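Side-chain contacts in bacterial regulatory proteins, TetR family (Nitrosomonas europaea, PDB 3NI7), which probably binds DNA through an N-terminal helix-turn-helix domain and regulates transcription, as TetR-family regulators generally do: residues D10-T15 with R45-E50; M164-E167 with H173-Q176. One frame throughout, in Å; residues are numbered along the deposited sequence.

Contact 1 (D10-T15 with R45-E50)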
# COMPACT_ATOMS: atom_id res chain seq x y z
N ASP A 10 -27.88 -9.31 -4.09
CA ASP A 10 -27.43 -8.07 -4.70
C ASP A 10 -28.18 -6.83 -4.18
O ASP A 10 -27.57 -5.74 -3.99
CB ASP A 10 -27.58 -8.17 -6.21
CG ASP A 10 -26.65 -9.22 -6.83
OD1 ASP A 10 -25.81 -9.84 -6.10
OD2 ASP A 10 -26.72 -9.41 -8.07
N ALA A 11 -29.50 -7.01 -4.00
CA ALA A 11 -30.35 -5.96 -3.46
C ALA A 11 -29.93 -5.59 -2.04
O ALA A 11 -30.00 -4.42 -1.63
CB ALA A 11 -31.72 -6.40 -3.50
N ILE A 12 -29.46 -6.57 -1.29
CA ILE A 12 -28.92 -6.32 0.04
C ILE A 12 -27.71 -5.41 -0.12
O ILE A 12 -27.64 -4.33 0.44
CB ILE A 12 -28.54 -7.64 0.80
CG1 ILE A 12 -29.78 -8.47 1.11
CG2 ILE A 12 -27.80 -7.35 2.11
CD1 ILE A 12 -29.49 -9.97 1.18
N VAL A 13 -26.75 -5.84 -0.92
CA VAL A 13 -25.53 -5.07 -1.06
C VAL A 13 -25.85 -3.65 -1.50
O VAL A 13 -25.43 -2.68 -0.85
CB VAL A 13 -24.55 -5.70 -2.07
CG1 VAL A 13 -23.40 -4.80 -2.24
CG2 VAL A 13 -24.04 -7.05 -1.56
N ASP A 14 -26.64 -3.52 -2.56
CA ASP A 14 -27.04 -2.19 -3.02
C ASP A 14 -27.56 -1.40 -1.86
O ASP A 14 -27.19 -0.25 -1.67
CB ASP A 14 -28.13 -2.28 -4.07
CG ASP A 14 -27.65 -2.92 -5.34
OD1 ASP A 14 -26.43 -3.10 -5.51
OD2 ASP A 14 -28.49 -3.28 -6.18
N THR A 15 -28.43 -2.03 -1.10
CA THR A 15 -29.13 -1.34 -0.03
C THR A 15 -28.14 -0.88 1.00
O THR A 15 -28.16 0.27 1.44
CB THR A 15 -30.17 -2.27 0.61
OG1 THR A 15 -31.26 -2.37 -0.31
CG2 THR A 15 -30.65 -1.73 1.97
N ARG A 45 -30.13 -12.22 7.39
CA ARG A 45 -29.05 -12.96 7.94
C ARG A 45 -28.92 -14.32 7.26
O ARG A 45 -27.88 -14.94 7.39
CB ARG A 45 -29.19 -13.07 9.46
CG ARG A 45 -28.87 -11.78 10.19
CD ARG A 45 -28.76 -11.91 11.72
NE ARG A 45 -27.88 -13.02 12.15
CZ ARG A 45 -26.61 -12.90 12.57
NH1 ARG A 45 -26.01 -11.70 12.65
NH2 ARG A 45 -25.92 -13.99 12.90
N LEU A 46 -29.91 -14.75 6.48
CA LEU A 46 -29.70 -15.91 5.62
C LEU A 46 -28.48 -15.65 4.72
O LEU A 46 -27.62 -16.50 4.55
CB LEU A 46 -30.92 -16.18 4.75
CG LEU A 46 -32.13 -16.91 5.35
CD1 LEU A 46 -33.36 -16.73 4.44
CD2 LEU A 46 -31.93 -18.42 5.64
N TYR A 47 -28.43 -14.44 4.16
CA TYR A 47 -27.39 -14.06 3.22
C TYR A 47 -26.17 -13.54 3.91
O TYR A 47 -25.09 -13.91 3.57
CB TYR A 47 -27.91 -12.98 2.28
CG TYR A 47 -29.04 -13.49 1.48
CD1 TYR A 47 -28.81 -14.17 0.29
CD2 TYR A 47 -30.31 -13.35 1.91
CE1 TYR A 47 -29.83 -14.69 -0.45
CE2 TYR A 47 -31.35 -13.83 1.16
CZ TYR A 47 -31.09 -14.52 -0.03
OH TYR A 47 -32.11 -15.07 -0.80
N PHE A 48 -26.34 -12.64 4.84
CA PHE A 48 -25.21 -12.03 5.54
C PHE A 48 -25.39 -12.10 7.05
O PHE A 48 -26.33 -11.52 7.60
CB PHE A 48 -25.03 -10.55 5.10
CG PHE A 48 -24.82 -10.39 3.62
CD1 PHE A 48 -25.87 -10.13 2.78
CD2 PHE A 48 -23.57 -10.58 3.06
CE1 PHE A 48 -25.67 -10.04 1.41
CE2 PHE A 48 -23.38 -10.52 1.71
CZ PHE A 48 -24.42 -10.24 0.88
N ARG A 49 -24.49 -12.81 7.72
CA ARG A 49 -24.53 -12.88 9.17
C ARG A 49 -23.71 -11.78 9.85
O ARG A 49 -23.89 -11.52 11.04
CB ARG A 49 -24.06 -14.27 9.62
CG ARG A 49 -24.96 -15.37 9.08
CD ARG A 49 -24.56 -16.68 9.50
NE ARG A 49 -24.97 -16.93 10.88
CZ ARG A 49 -24.16 -16.95 11.94
NH1 ARG A 49 -22.86 -16.71 11.81
NH2 ARG A 49 -24.66 -17.22 13.15
N GLU A 50 -22.84 -11.11 9.08
CA GLU A 50 -21.91 -10.07 9.59
C GLU A 50 -21.72 -8.94 8.59
O GLU A 50 -21.88 -9.14 7.40
CB GLU A 50 -20.52 -10.65 9.86
CG GLU A 50 -20.30 -11.31 11.21
CD GLU A 50 -18.84 -11.77 11.41
OE1 GLU A 50 -17.91 -11.15 10.84
OE2 GLU A 50 -18.61 -12.77 12.12
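I12 reaches from helix 7-22 to the rings of Y47 and F48, at and just after the last part of helix 41-47, probably the recognition helix of the predicted TetR helix-turn-helix, as in relatives. In this family the first helix packs behind the two helices of the motif, and I12 carries most of the contact on its side. Its CB lies 3.8 Å from CE1 of F48. There the side chain divides. CG2, anti to the backbone N, turns to the phenyl ring and lies 3.4 Å from F48 CD1, with CE1 of the same ring almost as near. The other arm leaves beside the backbone N (chi1 -66°), and an extended second torsion (chi2 151°) carries CD1 on to Y47, where it sits 3.6 Å from CD2 and equally close to CG and CB. CD1 also lies in the plane of the F48 ring at its edge, so one methyl touches both aromatics. A branched isoleucine suits this place because its two arms serve two rings at once.

The isoleucine and phenylalanine side chains run past one another with opposite headings, while that of the tyrosine lies roughly perpendicular to I12. No hydrogen bond joins the two segments; the attraction is apolar, as the buried I12, V13 and F48 would suggest. The same I12 also touches I33 of helix 30-36 and L54 of helix 51-69, which places it in the small hydrophobic core of the DNA-binding domain. Y47 is partly exposed, and it is CB, CG and CD2 that meet I12 CD1. Beyond I12, V13 adds a lighter touch: its CG2 comes obliquely to the far end of the phenyl ring, 4.0 Å from F48 CZ.

Contact 2 (M164-E167 with H173-Q176)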
# COMPACT_ATOMS: atom_id res chain seq x y z
N MSE A 164 -8.80 6.52 -4.28
CA MSE A 164 -9.74 6.75 -3.23
C MSE A 164 -10.11 8.20 -3.10
O MSE A 164 -11.30 8.55 -3.04
CB MSE A 164 -9.18 6.26 -1.90
CG MSE A 164 -9.14 4.71 -1.81
SE MSE A 164 -8.75 4.06 0.01
CE MSE A 164 -7.81 5.62 0.78
N ARG A 165 -9.08 9.05 -3.05
CA ARG A 165 -9.28 10.47 -2.83
C ARG A 165 -9.05 11.26 -4.14
O ARG A 165 -8.71 12.44 -4.10
CB ARG A 165 -8.34 10.96 -1.73
N ASP A 166 -9.26 10.62 -5.29
CA ASP A 166 -9.25 11.34 -6.57
C ASP A 166 -10.64 11.84 -6.86
O ASP A 166 -11.50 11.09 -7.32
CB ASP A 166 -8.74 10.46 -7.72
CG ASP A 166 -8.86 11.14 -9.09
OD1 ASP A 166 -8.98 12.37 -9.12
OD2 ASP A 166 -8.83 10.45 -10.14
N GLU A 167 -10.86 13.12 -6.59
CA GLU A 167 -12.16 13.77 -6.83
C GLU A 167 -12.42 14.22 -8.27
O GLU A 167 -13.48 14.75 -8.56
CB GLU A 167 -12.29 15.01 -5.95
CG GLU A 167 -12.52 14.81 -4.57
CD GLU A 167 -13.65 13.86 -4.29
OE1 GLU A 167 -14.72 14.06 -4.86
OE2 GLU A 167 -13.52 12.93 -3.49
N HIS A 173 -7.64 11.45 -13.13
CA HIS A 173 -6.32 11.58 -12.57
C HIS A 173 -5.74 10.19 -12.33
O HIS A 173 -4.58 9.95 -12.71
CB HIS A 173 -6.30 12.41 -11.28
CG HIS A 173 -6.36 13.89 -11.49
ND1 HIS A 173 -7.18 14.72 -10.76
CD2 HIS A 173 -5.68 14.70 -12.34
CE1 HIS A 173 -7.01 15.97 -11.15
NE2 HIS A 173 -6.12 15.99 -12.12
N THR A 174 -6.53 9.29 -11.72
CA THR A 174 -6.14 7.90 -11.52
C THR A 174 -5.80 7.18 -12.82
O THR A 174 -4.81 6.51 -12.90
CB THR A 174 -7.30 7.07 -10.84
OG1 THR A 174 -7.66 7.62 -9.56
CG2 THR A 174 -6.89 5.63 -10.68
N ARG A 175 -6.62 7.32 -13.84
CA ARG A 175 -6.41 6.65 -15.13
C ARG A 175 -5.05 7.00 -15.65
O ARG A 175 -4.26 6.11 -16.01
CB ARG A 175 -7.47 7.06 -16.17
CG ARG A 175 -8.94 7.08 -15.59
CD ARG A 175 -10.01 7.26 -16.66
NE ARG A 175 -10.09 6.05 -17.47
CZ ARG A 175 -10.97 5.07 -17.27
NH1 ARG A 175 -11.90 5.15 -16.28
NH2 ARG A 175 -10.94 4.00 -18.06
N GLN A 176 -4.74 8.29 -15.69
CA GLN A 176 -3.42 8.74 -16.13
C GLN A 176 -2.31 8.24 -15.23
O GLN A 176 -1.30 7.75 -15.72
CB GLN A 176 -3.37 10.25 -16.18
CG GLN A 176 -2.27 10.77 -17.12
CD GLN A 176 -2.31 12.24 -17.26
OE1 GLN A 176 -1.47 12.80 -17.89
NE2 GLN A 176 -3.32 12.89 -16.66
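The chain leaves helix 149-164, runs through the irregular segment 164-167 and turns back into helix 172-187, whose first turns hold H173-Q176. The two backbones come nearest at D166 and H173, with their CA atoms 6.7 Å apart, and the CB of D166 points across to the helix. A chi1 of 174° swings CG away from the backbone N and extends the carboxylate toward the helix start.

Most of the grip falls on OD2. The backbone N of T174 donates to D166 OD2 over 3.0 Å in a fairly straight bond (158° at the hydrogen), arriving from above the carboxylate plane. The hydroxyl OG1 of T174 donates to the same oxygen over 3.1 Å, but from the anti side and close to the plane. One residue thus supplies two donors to one acceptor, which a threonine at the start of a helix can do because its OG1 lies beside its own backbone N. The other oxygen, OD1, has its stronger partner in S168 OG, within the connecting loop. It also receives a weak bond from H173: ND1 lies 3.4 Å from D166 OD1, which sits at the ring's edge in its plane. The imidazole and the carboxylate are turned 45° apart, and CB of H173 lies beside both oxygens.

D166 is buried, so these donors would offset the cost of enclosing its charge. The negative group also lies near the amino end of helix 172-187, where the helix dipole would probably stabilise it. T174 meanwhile leans on T159, F162 and W163 of helix 149-164. The arrangement is that of two consecutive helices joined by a short loop in the C-terminal domain of a TetR-type fold, with a loop aspartate bonded to a first-turn backbone N-H.

In the fold
Contact 1 comes first along the chain and is complete before contact 2 begins. Their centres are 29 Å apart, on opposite sides of the centre of the chain, and their nearest atoms stay about 17 Å from each other. They share no helix: contact 1 joins helix 7-22 to the end of helix 41-47 and the residue after it, in the DNA-binding part, while contact 2 ties the loop after helix 149-164 to helix 172-187 in the C-terminal part. This matches the two-part plan of TetR regulators, a small DNA-binding domain followed by a larger helical one. One contact is apolar core packing, the other a polar fastening of a loop, and neither involves the second chain of the assembly.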